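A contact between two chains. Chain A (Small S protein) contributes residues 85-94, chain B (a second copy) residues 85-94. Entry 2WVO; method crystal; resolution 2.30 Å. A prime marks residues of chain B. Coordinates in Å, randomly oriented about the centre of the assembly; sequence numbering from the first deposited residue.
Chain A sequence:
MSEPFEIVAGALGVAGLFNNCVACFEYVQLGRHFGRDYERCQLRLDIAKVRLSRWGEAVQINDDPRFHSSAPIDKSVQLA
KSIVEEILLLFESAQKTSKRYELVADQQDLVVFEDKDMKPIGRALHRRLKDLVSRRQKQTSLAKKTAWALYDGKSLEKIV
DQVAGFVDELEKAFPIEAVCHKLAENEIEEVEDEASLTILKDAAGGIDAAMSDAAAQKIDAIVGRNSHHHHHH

Chain A, residues 85-94: EEILLLFESA
Chain B, residues 85-94: EEILLLFESA

Two copies of one helix, residues 85-94 in each chain, pack almost antiparallel: their N-to-C directions differ by 164°, and the axes approach to 10.7 Å. Both stretches are helical throughout, with phi near -63° and psi near -40°, held by i to i+4 bonds such as Ser93′ N to Leu89′ O at 2.9 Å. The register is symmetric about Leu89, whose CA lies 7.4 Å from the CA of Leu89′; the CA atoms of Glu86 and Ser93′, and likewise of Ser93 and Glu86′, are 6.4 Å apart. Contacts fall on positions 86, 89, 92 and 93, spaced three or four apart as one helical face requires, and the stretches together bury 371 Å².

Along chain B, Glu85′ (chi1 m, chi2 t) makes no contact. Glu86′ leaves its helix sideways, but an extended side chain (chi1 -137°, chi2 t, chi3 148°) brings its carboxylate to the partner. There OE1 accepts a hydrogen bond from Ser93 OG at 2.6 Å, a short bond between a hydroxyl donor and a charged acceptor. The chi1 of Ser93, 147°, lies between wells. Glu86′ OE1 also sits 3.1 Å from Ser93 O, but both are acceptors and no bond joins them; Glu86′ OE1 and OE2 have further hydrogen bonds elsewhere in the structure, which help satisfy a buried carboxylate.

Ile87′ (m, t) and Leu88′ (chi1 -102°, chi2 6°) are out of reach. Leu89′ points toward chain A at the centre of the register, with chi1 -100° and chi2 13°. Its CD2 lies 4.2 Å from Glu92 CG, so the aliphatic part of a glutamate offers leucine a nonpolar surface. Leu90′ (t, p) points away, and Phe91′ (chi1 m, chi2 107°) is out of reach.

Glu92′ starts sideways and bends inward through chi1 -132°, chi2 -99° and chi3 -30°, placing OE1 3.5 Å from Leu89 CD2. Glu92 instead adopts t, p with chi3 20°, so the two copies differ here.

Ser93′, with chi1 m, breaks the symmetry again. Glu86 OE1 lies 3.3 Å from Ser93′ CB and 3.2 Å from Ser93′ O, the latter a pair of acceptors, and the direct hydroxyl-carboxylate bond is not repeated. Instead, a water donates to Glu86 O at 2.6 Å and makes a weak hydrogen bond to Ser93′ OG at 3.3 Å. Ser93′ has a short side chain, and its CA lies 6.4 Å from the CA of Glu86; its hydroxyl is what the water reaches. Ala94′ points away and ends the stretch without contact.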

# COMPACT_ATOMS: atom_id res chain seq x y z
N GLU A 85 -8.35 -6.70 -7.02
CA GLU A 85 -8.69 -5.30 -6.73
C GLU A 85 -7.56 -4.60 -5.95
O GLU A 85 -7.24 -3.44 -6.24
CB GLU A 85 -10.01 -5.22 -5.95
CG GLU A 85 -11.22 -5.42 -6.82
CD GLU A 85 -12.51 -5.59 -6.05
OE1 GLU A 85 -13.59 -5.48 -6.67
OE2 GLU A 85 -12.46 -5.85 -4.82
N GLU A 86 -6.98 -5.30 -4.97
CA GLU A 86 -5.85 -4.76 -4.20
C GLU A 86 -4.61 -4.50 -5.07
O GLU A 86 -3.94 -3.49 -4.90
CB GLU A 86 -5.55 -5.59 -2.90
CG GLU A 86 -5.20 -4.63 -1.66
CD GLU A 86 -5.21 -5.28 -0.28
OE1 GLU A 86 -4.40 -4.87 0.61
OE2 GLU A 86 -6.01 -6.18 -0.03
N ILE A 87 -4.34 -5.37 -6.04
CA ILE A 87 -3.26 -5.17 -6.99
C ILE A 87 -3.45 -3.89 -7.83
O ILE A 87 -2.49 -3.14 -8.07
CB ILE A 87 -3.05 -6.40 -7.92
CG1 ILE A 87 -2.51 -7.59 -7.12
CG2 ILE A 87 -2.12 -6.07 -9.10
CD1 ILE A 87 -2.51 -8.91 -7.89
N LEU A 88 -4.68 -3.66 -8.26
CA LEU A 88 -5.02 -2.45 -9.01
C LEU A 88 -4.85 -1.17 -8.18
O LEU A 88 -4.36 -0.15 -8.68
CB LEU A 88 -6.46 -2.58 -9.51
CG LEU A 88 -6.91 -2.83 -10.96
CD1 LEU A 88 -5.84 -2.97 -12.04
CD2 LEU A 88 -7.94 -3.95 -11.04
N LEU A 89 -5.25 -1.24 -6.91
CA LEU A 89 -5.07 -0.15 -5.94
C LEU A 89 -3.61 0.18 -5.68
O LEU A 89 -3.24 1.33 -5.43
CB LEU A 89 -5.78 -0.51 -4.63
CG LEU A 89 -7.17 0.08 -4.34
CD1 LEU A 89 -7.95 0.55 -5.57
CD2 LEU A 89 -8.01 -0.87 -3.51
N LEU A 90 -2.78 -0.85 -5.77
CA LEU A 90 -1.33 -0.76 -5.69
C LEU A 90 -0.74 0.04 -6.86
O LEU A 90 0.16 0.86 -6.68
CB LEU A 90 -0.80 -2.19 -5.67
CG LEU A 90 0.61 -2.64 -5.36
CD1 LEU A 90 1.01 -2.19 -3.94
CD2 LEU A 90 0.68 -4.16 -5.50
N PHE A 91 -1.22 -0.22 -8.07
CA PHE A 91 -0.82 0.56 -9.24
C PHE A 91 -1.33 2.00 -9.17
O PHE A 91 -0.64 2.92 -9.57
CB PHE A 91 -1.28 -0.12 -10.54
CG PHE A 91 -0.35 -1.21 -11.02
CD1 PHE A 91 -0.67 -2.55 -10.82
CD2 PHE A 91 0.84 -0.89 -11.67
CE1 PHE A 91 0.19 -3.56 -11.28
CE2 PHE A 91 1.70 -1.89 -12.12
CZ PHE A 91 1.37 -3.23 -11.92
N GLU A 92 -2.55 2.18 -8.68
CA GLU A 92 -3.14 3.49 -8.52
C GLU A 92 -2.27 4.37 -7.61
O GLU A 92 -1.95 5.52 -7.94
CB GLU A 92 -4.57 3.35 -7.95
CG GLU A 92 -5.27 4.68 -7.59
CD GLU A 92 -5.50 5.60 -8.81
OE1 GLU A 92 -5.50 5.11 -9.96
OE2 GLU A 92 -5.72 6.82 -8.59
N SER A 93 -1.90 3.80 -6.47
CA SER A 93 -1.09 4.48 -5.46
C SER A 93 0.35 4.75 -5.93
O SER A 93 0.91 5.80 -5.64
CB SER A 93 -1.16 3.66 -4.15
OG SER A 93 0.05 3.75 -3.45
N ALA A 94 0.93 3.82 -6.69
CA ALA A 94 2.23 4.05 -7.31
C ALA A 94 2.18 5.20 -8.33
O ALA A 94 3.11 5.99 -8.41
CB ALA A 94 2.76 2.76 -7.97
N GLU B 85 -5.56 11.55 -0.23
CA GLU B 85 -6.20 10.51 -1.00
C GLU B 85 -5.50 9.14 -0.83
O GLU B 85 -6.17 8.12 -0.74
CB GLU B 85 -6.26 10.91 -2.47
CG GLU B 85 -7.38 11.89 -2.75
CD GLU B 85 -7.34 12.49 -4.15
OE1 GLU B 85 -8.35 13.13 -4.53
OE2 GLU B 85 -6.31 12.32 -4.86
N GLU B 86 -4.17 9.15 -0.76
CA GLU B 86 -3.37 7.95 -0.56
C GLU B 86 -3.54 7.34 0.85
O GLU B 86 -3.52 6.12 1.00
CB GLU B 86 -1.87 8.17 -0.96
CG GLU B 86 -1.33 6.92 -1.77
CD GLU B 86 0.03 7.07 -2.43
OE1 GLU B 86 0.75 6.06 -2.53
OE2 GLU B 86 0.40 8.17 -2.87
N ILE B 87 -3.74 8.18 1.87
CA ILE B 87 -4.06 7.69 3.21
C ILE B 87 -5.41 6.96 3.23
O ILE B 87 -5.53 5.88 3.82
CB ILE B 87 -4.05 8.82 4.27
CG1 ILE B 87 -2.61 9.30 4.51
CG2 ILE B 87 -4.72 8.37 5.57
CD1 ILE B 87 -2.49 10.66 5.21
N LEU B 88 -6.39 7.53 2.56
CA LEU B 88 -7.68 6.87 2.40
C LEU B 88 -7.59 5.52 1.66
O LEU B 88 -8.26 4.55 2.03
CB LEU B 88 -8.63 7.82 1.65
CG LEU B 88 -9.73 8.64 2.35
CD1 LEU B 88 -9.75 8.58 3.87
CD2 LEU B 88 -9.80 10.07 1.83
N LEU B 89 -6.76 5.45 0.62
CA LEU B 89 -6.52 4.20 -0.12
C LEU B 89 -5.87 3.12 0.74
O LEU B 89 -6.16 1.92 0.61
CB LEU B 89 -5.67 4.50 -1.37
CG LEU B 89 -6.26 4.65 -2.79
CD1 LEU B 89 -7.79 4.78 -2.89
CD2 LEU B 89 -5.55 5.78 -3.53
N LEU B 90 -4.98 3.55 1.63
CA LEU B 90 -4.29 2.70 2.59
C LEU B 90 -5.27 2.06 3.60
O LEU B 90 -5.20 0.86 3.88
CB LEU B 90 -3.21 3.56 3.28
CG LEU B 90 -2.45 3.30 4.58
CD1 LEU B 90 -1.45 2.16 4.40
CD2 LEU B 90 -1.72 4.58 5.01
N PHE B 91 -6.20 2.86 4.11
CA PHE B 91 -7.28 2.36 4.94
C PHE B 91 -8.20 1.42 4.19
O PHE B 91 -8.68 0.45 4.75
CB PHE B 91 -8.10 3.52 5.51
CG PHE B 91 -7.57 4.05 6.80
CD1 PHE B 91 -6.91 5.27 6.85
CD2 PHE B 91 -7.73 3.32 7.98
CE1 PHE B 91 -6.42 5.78 8.06
CE2 PHE B 91 -7.24 3.82 9.20
CZ PHE B 91 -6.58 5.05 9.23
N GLU B 92 -8.45 1.70 2.92
CA GLU B 92 -9.28 0.84 2.11
C GLU B 92 -8.64 -0.55 1.82
O GLU B 92 -9.33 -1.56 1.88
CB GLU B 92 -9.70 1.57 0.83
CG GLU B 92 -11.21 1.42 0.56
CD GLU B 92 -11.46 0.36 -0.45
OE1 GLU B 92 -10.54 0.20 -1.29
OE2 GLU B 92 -12.52 -0.31 -0.41
N SER B 93 -7.33 -0.59 1.52
CA SER B 93 -6.59 -1.86 1.41
C SER B 93 -6.55 -2.66 2.70
O SER B 93 -6.66 -3.88 2.68
CB SER B 93 -5.16 -1.63 0.95
OG SER B 93 -5.19 -1.07 -0.34
N ALA B 94 -6.34 -1.97 3.81
CA ALA B 94 -6.37 -2.58 5.13
C ALA B 94 -7.72 -3.26 5.39
O ALA B 94 -7.75 -4.36 5.91
CB ALA B 94 -6.08 -1.53 6.21
O HOH W 1 -3.19 -2.50 -2.58